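Long-range contacts in actinorhodin polyketide putative beta-ketoacyl synthase 2 (Streptomyces coelicolor A3, PDB 1TQY), which serves as the chain length factor that partners a ketosynthase in actinorhodin biosynthesis and probably helps set the length of the polyketide chain: residues 324-329 with 371-376; 328-333 with 360-365; 264-269 with 285-290. One frame throughout, in Å; residues are numbered along the deposited sequence.

In the fold
Contact 2 is the buried one: threonine hydroxyls and small apolar groups fix the loop after helix 345-359 against strand 330-332. Contact 1 starts from the same stretch, sharing G328 and V329, but lies about 13 Å away, centre to centre, and further from the middle of the chain; there a long charged side chain and backbone carbonyls join two loops near the surface. Contact 3, partly buried, sets helix 281-292 on strand 260-269 mainly by van der Waals contact of small residues, with no hydrogen bond between its segments. It reaches the same set of paired strands as contact 2 without touching it, whereas F324 of contact 1 packs its CZ on I285 CG2 of contact 3, 4.2 Å away.

Contact 1: residues 324-329 with 371-376; sequences FGREGV and VPREYG
The R326 guanidinium has G376 CA on one face, 3.2 Å above its plane and offset toward the rim, while the backbone oxygens of R373 and E374 lie at its edge. NH1 gives a nearly straight hydrogen bond to E374 O (2.8 Å, 173°), with that oxygen almost in plane. NH2 bonds R373 O at the same length, bent to 138°. R373 O also accepts from G376 N, and its two donors arrive from opposite faces of the carbonyl plane. The R373 side chain runs near the same edge, its NE 3.8 Å from R326 NH2, like charges together. E327 bends at chi2 (87°), which brings CD back over G376, and OE2 stands 3.0 Å from G376 CA. E327 OE2 is 4.6 Å from R373 NE, well out of that guanidinium plane; its charge may ease the repulsion. Backbone closes the other end: E327 N donates to G376 O (2.8 Å), and a water bonded to G325 O reaches G376 O weakly. Y375 turns away, one ring face over P372 CB, and packs on helix 310-324. A type II turn, G325 to G328, thus uses its second-position arginine to hydrogen-bond two successive carbonyls of 3-10 segment 373-375.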
loop_
_atom_site.group_PDB
_atom_site.type_symbol
_atom_site.label_atom_id
_atom_site.label_comp_id
_atom_site.label_asym_id
_atom_site.label_seq_id
_atom_site.Cartn_x
_atom_site.Cartn_y
_atom_site.Cartn_z
ATOM N N PHE B 324 -20.090 15.397 -18.395
ATOM C CA PHE B 324 -21.270 16.183 -18.073
ATOM C C PHE B 324 -21.525 17.363 -19.016
ATOM O O PHE B 324 -22.500 18.093 -18.828
ATOM C CB PHE B 324 -21.156 16.700 -16.634
ATOM C CG PHE B 324 -20.794 15.634 -15.637
ATOM C CD1 PHE B 324 -21.758 14.761 -15.142
ATOM C CD2 PHE B 324 -19.479 15.482 -15.219
ATOM C CE1 PHE B 324 -21.412 13.743 -14.242
ATOM C CE2 PHE B 324 -19.121 14.471 -14.322
ATOM C CZ PHE B 324 -20.089 13.601 -13.831
ATOM N N GLY B 325 -20.668 17.553 -20.019
ATOM C CA GLY B 325 -20.831 18.675 -20.943
ATOM C C GLY B 325 -20.162 19.899 -20.348
ATOM O O GLY B 325 -20.043 19.997 -19.126
ATOM N N ARG B 326 -19.708 20.835 -21.174
ATOM C CA ARG B 326 -19.056 22.023 -20.616
ATOM C C ARG B 326 -20.052 22.851 -19.796
ATOM O O ARG B 326 -21.210 23.023 -20.193
ATOM C CB ARG B 326 -18.391 22.831 -21.743
ATOM C CG ARG B 326 -17.136 22.119 -22.293
ATOM C CD ARG B 326 -16.681 22.668 -23.641
ATOM N NE ARG B 326 -16.363 24.088 -23.594
ATOM C CZ ARG B 326 -15.223 24.597 -23.136
ATOM N NH1 ARG B 326 -14.262 23.808 -22.673
ATOM N NH2 ARG B 326 -15.039 25.906 -23.152
ATOM N N GLU B 327 -19.585 23.336 -18.643
ATOM C CA GLU B 327 -20.412 24.079 -17.687
ATOM C C GLU B 327 -21.669 23.238 -17.363
ATOM O O GLU B 327 -22.679 23.758 -16.879
ATOM C CB GLU B 327 -20.848 25.442 -18.249
ATOM C CG GLU B 327 -19.745 26.449 -18.539
ATOM C CD GLU B 327 -19.147 26.298 -19.944
ATOM O OE1 GLU B 327 -19.824 25.714 -20.822
ATOM O OE2 GLU B 327 -18.011 26.778 -20.170
ATOM N N GLY B 328 -21.597 21.937 -17.634
ATOM C CA GLY B 328 -22.734 21.051 -17.412
ATOM C C GLY B 328 -23.030 20.602 -15.988
ATOM O O GLY B 328 -24.041 19.947 -15.738
ATOM N N VAL B 329 -22.157 20.947 -15.051
ATOM C CA VAL B 329 -22.361 20.553 -13.675
ATOM C C VAL B 329 -21.515 21.420 -12.759
ATOM O O VAL B 329 -20.414 21.825 -13.118
ATOM C CB VAL B 329 -22.019 19.037 -13.491
ATOM C CG1 VAL B 329 -20.547 18.787 -13.815
ATOM C CG2 VAL B 329 -22.372 18.574 -12.091
ATOM N N VAL B 371 -11.491 32.028 -14.108
ATOM C CA VAL B 371 -11.391 30.732 -14.748
ATOM C C VAL B 371 -11.408 30.892 -16.270
ATOM O O VAL B 371 -12.339 31.473 -16.830
ATOM C CB VAL B 371 -12.566 29.821 -14.313
ATOM C CG1 VAL B 371 -12.515 28.493 -15.048
ATOM C CG2 VAL B 371 -12.505 29.600 -12.804
ATOM N N PRO B 372 -10.359 30.402 -16.953
ATOM C CA PRO B 372 -10.240 30.476 -18.411
ATOM C C PRO B 372 -11.431 29.816 -19.098
ATOM O O PRO B 372 -11.837 28.708 -18.726
ATOM C CB PRO B 372 -8.955 29.713 -18.696
ATOM C CG PRO B 372 -8.146 29.928 -17.468
ATOM C CD PRO B 372 -9.148 29.825 -16.348
ATOM N N ARG B 373 -11.976 30.490 -20.106
ATOM C CA ARG B 373 -13.109 29.975 -20.878
ATOM C C ARG B 373 -12.746 28.595 -21.423
ATOM O O ARG B 373 -13.607 27.727 -21.602
ATOM C CB ARG B 373 -13.425 30.955 -22.026
ATOM C CG ARG B 373 -14.343 30.420 -23.136
ATOM C CD ARG B 373 -15.692 29.971 -22.602
ATOM N NE ARG B 373 -16.546 29.368 -23.631
ATOM C CZ ARG B 373 -17.184 30.048 -24.582
ATOM N NH1 ARG B 373 -17.069 31.370 -24.644
ATOM N NH2 ARG B 373 -17.947 29.411 -25.464
ATOM N N GLU B 374 -11.455 28.402 -21.673
ATOM C CA GLU B 374 -10.931 27.144 -22.195
ATOM C C GLU B 374 -11.404 25.946 -21.367
ATOM O O GLU B 374 -11.834 24.932 -21.917
ATOM C CB GLU B 374 -9.393 27.199 -22.208
ATOM C CG GLU B 374 -8.693 25.942 -22.730
ATOM C CD GLU B 374 -7.219 25.869 -22.321
ATOM O OE1 GLU B 374 -6.531 26.915 -22.348
ATOM O OE2 GLU B 374 -6.746 24.757 -21.982
ATOM N N TYR B 375 -11.336 26.061 -20.043
ATOM C CA TYR B 375 -11.746 24.952 -19.171
ATOM C C TYR B 375 -13.223 24.588 -19.260
ATOM O O TYR B 375 -13.619 23.453 -18.957
ATOM C CB TYR B 375 -11.376 25.255 -17.711
ATOM C CG TYR B 375 -9.894 25.494 -17.495
ATOM C CD1 TYR B 375 -8.957 25.070 -18.441
ATOM C CD2 TYR B 375 -9.425 26.100 -16.332
ATOM C CE1 TYR B 375 -7.593 25.242 -18.235
ATOM C CE2 TYR B 375 -8.056 26.271 -16.117
ATOM C CZ TYR B 375 -7.151 25.834 -17.079
ATOM O OH TYR B 375 -5.799 25.973 -16.866
ATOM N N GLY B 376 -14.039 25.559 -19.656
ATOM C CA GLY B 376 -15.465 25.322 -19.782
ATOM C C GLY B 376 -16.093 24.664 -18.566
ATOM O O GLY B 376 -16.753 23.641 -18.690
HETATM O O HOH W 1 -17.906 20.906 -17.175
#

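Contact 2: residues 328-333 with 360-365; sequences GVPVTV and GVIAPT
T332 and T365 carry the polar part of this contact, each through its hydroxyl. T332 OG1 donates to A363 O over 2.6 Å, approaching the carbonyl at a C=O...O angle of 149° and slightly tilted from its plane. The torsion that allows this sets OG1 anti to the backbone N (chi1 -175°), leaving CG2 wedged between N and the carbonyl carbon. One residue on, V333 N donates to T365 OG1, 2.8 Å away in a bond close to straight (164°). The same hydroxyl is hydrogen-bonded to V380 O, so T365 OG1 accepts from V333 N-H and donates to V380 O, joining the two backbones. Both threonines are buried; T365 OG1 has a donor and an acceptor, and T332 OG1 gives its proton to A363 O.

The apolar contacts are small and separate. I362 presents two branches: CG2 rests 3.8 Å from T332 CG2, the side chains crossing obliquely, while CD1 reaches P330 CB at 3.9 Å. T365 CG2 lies 3.9 Å from V333 CB. P330 and T332 thus offer the same side of the extended chain to the loop, and V331, between them, points away.

Strand 330-332 runs between strands 301-303 and 378-379, parallel to both, and V331 packs on L379. I362 also touches V301, and beyond the loop helix 26-34 takes A363 against V33 and V361 against W30 and L34.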
loop_
_atom_site.group_PDB
_atom_site.type_symbol
_atom_site.label_atom_id
_atom_site.label_comp_id
_atom_site.label_asym_id
_atom_site.label_seq_id
_atom_site.Cartn_x
_atom_site.Cartn_y
_atom_site.Cartn_z
ATOM N N GLY B 328 -21.597 21.937 -17.634
ATOM C CA GLY B 328 -22.734 21.051 -17.412
ATOM C C GLY B 328 -23.030 20.602 -15.988
ATOM O O GLY B 328 -24.041 19.947 -15.738
ATOM N N VAL B 329 -22.157 20.947 -15.051
ATOM C CA VAL B 329 -22.361 20.553 -13.675
ATOM C C VAL B 329 -21.515 21.420 -12.759
ATOM O O VAL B 329 -20.414 21.825 -13.118
ATOM C CB VAL B 329 -22.019 19.037 -13.491
ATOM C CG1 VAL B 329 -20.547 18.787 -13.815
ATOM C CG2 VAL B 329 -22.372 18.574 -12.091
ATOM N N PRO B 330 -22.049 21.764 -11.577
ATOM C CA PRO B 330 -21.281 22.591 -10.649
ATOM C C PRO B 330 -19.982 21.884 -10.315
ATOM O O PRO B 330 -19.972 20.676 -10.086
ATOM C CB PRO B 330 -22.202 22.693 -9.437
ATOM C CG PRO B 330 -23.564 22.712 -10.071
ATOM C CD PRO B 330 -23.443 21.608 -11.117
ATOM N N VAL B 331 -18.885 22.622 -10.311
ATOM C CA VAL B 331 -17.606 22.023 -9.971
ATOM C C VAL B 331 -17.066 22.831 -8.809
ATOM O O VAL B 331 -17.274 24.041 -8.740
ATOM C CB VAL B 331 -16.589 22.101 -11.133
ATOM C CG1 VAL B 331 -15.243 21.526 -10.681
ATOM C CG2 VAL B 331 -17.106 21.330 -12.337
ATOM N N THR B 332 -16.384 22.169 -7.885
ATOM C CA THR B 332 -15.816 22.877 -6.751
ATOM C C THR B 332 -14.523 22.228 -6.276
ATOM O O THR B 332 -14.294 21.037 -6.484
ATOM C CB THR B 332 -16.835 22.996 -5.589
ATOM O OG1 THR B 332 -16.267 23.809 -4.556
ATOM C CG2 THR B 332 -17.163 21.633 -5.006
ATOM N N VAL B 333 -13.669 23.032 -5.652
ATOM C CA VAL B 333 -12.387 22.554 -5.160
ATOM C C VAL B 333 -12.114 23.148 -3.777
ATOM O O VAL B 333 -11.330 24.086 -3.633
ATOM C CB VAL B 333 -11.247 22.956 -6.137
ATOM C CG1 VAL B 333 -9.911 22.422 -5.655
ATOM C CG2 VAL B 333 -11.560 22.421 -7.532
ATOM N N GLY B 360 -27.217 20.544 2.335
ATOM C CA GLY B 360 -27.908 21.150 1.208
ATOM C C GLY B 360 -27.189 22.308 0.521
ATOM O O GLY B 360 -27.814 23.062 -0.226
ATOM N N VAL B 361 -25.887 22.457 0.763
ATOM C CA VAL B 361 -25.108 23.524 0.138
ATOM C C VAL B 361 -23.777 23.009 -0.401
ATOM O O VAL B 361 -23.170 22.105 0.179
ATOM C CB VAL B 361 -24.805 24.672 1.129
ATOM C CG1 VAL B 361 -26.103 25.320 1.589
ATOM C CG2 VAL B 361 -24.018 24.138 2.322
ATOM N N ILE B 362 -23.325 23.580 -1.514
ATOM C CA ILE B 362 -22.050 23.179 -2.107
ATOM C C ILE B 362 -20.901 24.011 -1.547
ATOM O O ILE B 362 -20.870 25.232 -1.713
ATOM C CB ILE B 362 -22.060 23.338 -3.653
ATOM C CG1 ILE B 362 -23.168 22.459 -4.256
ATOM C CG2 ILE B 362 -20.692 22.945 -4.226
ATOM C CD1 ILE B 362 -23.350 22.607 -5.763
ATOM N N ALA B 363 -19.959 23.343 -0.883
ATOM C CA ALA B 363 -18.783 24.002 -0.309
ATOM C C ALA B 363 -18.120 24.767 -1.453
ATOM O O ALA B 363 -17.897 24.214 -2.520
ATOM C CB ALA B 363 -17.835 22.955 0.248
ATOM N N PRO B 364 -17.793 26.048 -1.244
ATOM C CA PRO B 364 -17.167 26.868 -2.286
ATOM C C PRO B 364 -15.664 26.689 -2.480
ATOM O O PRO B 364 -14.998 25.998 -1.707
ATOM C CB PRO B 364 -17.505 28.281 -1.839
ATOM C CG PRO B 364 -17.349 28.176 -0.345
ATOM C CD PRO B 364 -18.064 26.852 -0.040
ATOM N N THR B 365 -15.139 27.310 -3.535
ATOM C CA THR B 365 -13.712 27.255 -3.834
ATOM C C THR B 365 -13.141 28.619 -3.475
ATOM O O THR B 365 -13.689 29.647 -3.874
ATOM C CB THR B 365 -13.445 26.992 -5.328
ATOM O OG1 THR B 365 -14.156 25.819 -5.739
ATOM C CG2 THR B 365 -11.953 26.793 -5.571
#

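Contact 3: residues 264-269 with 285-290; sequences GCASTF and IRLALN
A helix packs here on the face of a strand: A266 of strand 260-269 meets L287 and A288 of helix 281-292, with the two axes running nearly antiparallel (152°) and 6.0 Å apart at their closest. So near an approach rests on small residues. The A266 methyl carbon stands 3.5 Å from L287 CB and 3.5 Å from A288 N, pressed against the helix backbone, and CB of A288 is 3.9 Å from it. G264, with no side chain, lets its CA come within 3.8 Å of A288 O. No hydrogen bond joins 264-269 to 285-290; just beyond, D291 OD2 of the same helix bonds C265 N. Strand and helix open the C-terminal half of the thiolase fold, where strand 260-269 lies antiparallel between strands 11-20 and 402-410. Farther along, T268 CG2 touches L287 CD2 at 4.0 Å. In T268, OG1 lies between N and the carbonyl carbon (chi1 63°) and bonds G280 O and N403 ND2, leaving CG2 beside N, facing the helix. C265 and S267 point the other way. I285 turns from the strand toward L393 and L395. At the strand's end F269 packs on a neighbouring subunit and bonds it through its backbone.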
loop_
_atom_site.group_PDB
_atom_site.type_symbol
_atom_site.label_atom_id
_atom_site.label_comp_id
_atom_site.label_asym_id
_atom_site.label_seq_id
_atom_site.Cartn_x
_atom_site.Cartn_y
_atom_site.Cartn_z
ATOM N N GLY B 264 -20.568 4.254 -5.730
ATOM C CA GLY B 264 -19.683 3.591 -6.672
ATOM C C GLY B 264 -18.252 4.081 -6.561
ATOM O O GLY B 264 -17.997 5.165 -6.024
ATOM N N CYS B 265 -17.322 3.276 -7.073
ATOM C CA CYS B 265 -15.887 3.586 -7.045
ATOM C C CYS B 265 -15.209 3.040 -8.293
ATOM O O CYS B 265 -15.677 2.070 -8.881
ATOM C CB CYS B 265 -15.215 2.925 -5.841
ATOM S SG CYS B 265 -16.063 3.163 -4.267
ATOM N N ALA B 266 -14.093 3.647 -8.676
ATOM C CA ALA B 266 -13.344 3.188 -9.838
ATOM C C ALA B 266 -11.937 3.777 -9.901
ATOM O O ALA B 266 -11.722 4.938 -9.536
ATOM C CB ALA B 266 -14.101 3.526 -11.114
ATOM N N SER B 267 -10.993 2.966 -10.375
ATOM C CA SER B 267 -9.597 3.370 -10.510
ATOM C C SER B 267 -9.093 2.999 -11.898
ATOM O O SER B 267 -9.323 1.883 -12.363
ATOM C CB SER B 267 -8.709 2.651 -9.486
ATOM O OG SER B 267 -9.064 2.984 -8.159
ATOM N N THR B 268 -8.423 3.932 -12.566
ATOM C CA THR B 268 -7.848 3.657 -13.884
ATOM C C THR B 268 -6.427 4.189 -13.839
ATOM O O THR B 268 -6.034 4.823 -12.861
ATOM C CB THR B 268 -8.596 4.369 -15.049
ATOM O OG1 THR B 268 -8.492 5.788 -14.893
ATOM C CG2 THR B 268 -10.070 3.960 -15.100
ATOM N N PHE B 269 -5.646 3.913 -14.875
ATOM C CA PHE B 269 -4.268 4.383 -14.924
ATOM C C PHE B 269 -3.979 4.924 -16.323
ATOM O O PHE B 269 -4.288 4.269 -17.312
ATOM C CB PHE B 269 -3.301 3.240 -14.594
ATOM C CG PHE B 269 -1.892 3.701 -14.353
ATOM C CD1 PHE B 269 -1.593 4.513 -13.263
ATOM C CD2 PHE B 269 -0.872 3.363 -15.231
ATOM C CE1 PHE B 269 -0.292 4.988 -13.047
ATOM C CE2 PHE B 269 0.439 3.830 -15.030
ATOM C CZ PHE B 269 0.727 4.643 -13.937
ATOM N N ILE B 285 -14.382 8.074 -14.239
ATOM C CA ILE B 285 -15.659 8.682 -13.901
ATOM C C ILE B 285 -16.835 7.831 -14.372
ATOM O O ILE B 285 -17.730 7.502 -13.590
ATOM C CB ILE B 285 -15.817 10.065 -14.526
ATOM C CG1 ILE B 285 -14.777 11.023 -13.942
ATOM C CG2 ILE B 285 -17.238 10.561 -14.277
ATOM C CD1 ILE B 285 -14.662 12.317 -14.703
ATOM N N ARG B 286 -16.828 7.469 -15.648
ATOM C CA ARG B 286 -17.923 6.669 -16.191
ATOM C C ARG B 286 -17.998 5.291 -15.545
ATOM O O ARG B 286 -19.079 4.709 -15.433
ATOM C CB ARG B 286 -17.781 6.503 -17.701
ATOM C CG ARG B 286 -17.894 7.774 -18.480
ATOM C CD ARG B 286 -17.610 7.526 -19.954
ATOM N NE ARG B 286 -17.678 8.781 -20.687
ATOM C CZ ARG B 286 -18.809 9.407 -20.994
ATOM N NH1 ARG B 286 -19.981 8.885 -20.644
ATOM N NH2 ARG B 286 -18.761 10.576 -21.621
ATOM N N LEU B 287 -16.851 4.763 -15.137
ATOM C CA LEU B 287 -16.822 3.458 -14.489
ATOM C C LEU B 287 -17.489 3.598 -13.124
ATOM O O LEU B 287 -18.326 2.785 -12.739
ATOM C CB LEU B 287 -15.381 2.970 -14.326
ATOM C CG LEU B 287 -14.922 1.779 -15.173
ATOM C CD1 LEU B 287 -15.658 1.731 -16.493
ATOM C CD2 LEU B 287 -13.412 1.856 -15.369
ATOM N N ALA B 288 -17.124 4.650 -12.402
ATOM C CA ALA B 288 -17.695 4.893 -11.086
ATOM C C ALA B 288 -19.206 5.119 -11.174
ATOM O O ALA B 288 -19.955 4.641 -10.323
ATOM C CB ALA B 288 -17.010 6.101 -10.421
ATOM N N LEU B 289 -19.659 5.850 -12.188
ATOM C CA LEU B 289 -21.094 6.108 -12.343
ATOM C C LEU B 289 -21.874 4.830 -12.623
ATOM O O LEU B 289 -22.997 4.674 -12.143
ATOM C CB LEU B 289 -21.336 7.113 -13.469
ATOM C CG LEU B 289 -20.967 8.565 -13.173
ATOM C CD1 LEU B 289 -21.229 9.411 -14.412
ATOM C CD2 LEU B 289 -21.787 9.080 -11.994
ATOM N N ASN B 290 -21.281 3.923 -13.398
ATOM C CA ASN B 290 -21.924 2.648 -13.731
ATOM C C ASN B 290 -22.059 1.755 -12.510
ATOM O O ASN B 290 -23.076 1.087 -12.313
ATOM C CB ASN B 290 -21.111 1.877 -14.770
ATOM C CG ASN B 290 -21.315 2.390 -16.167
ATOM O OD1 ASN B 290 -22.451 2.547 -16.623
ATOM N ND2 ASN B 290 -20.214 2.644 -16.870
#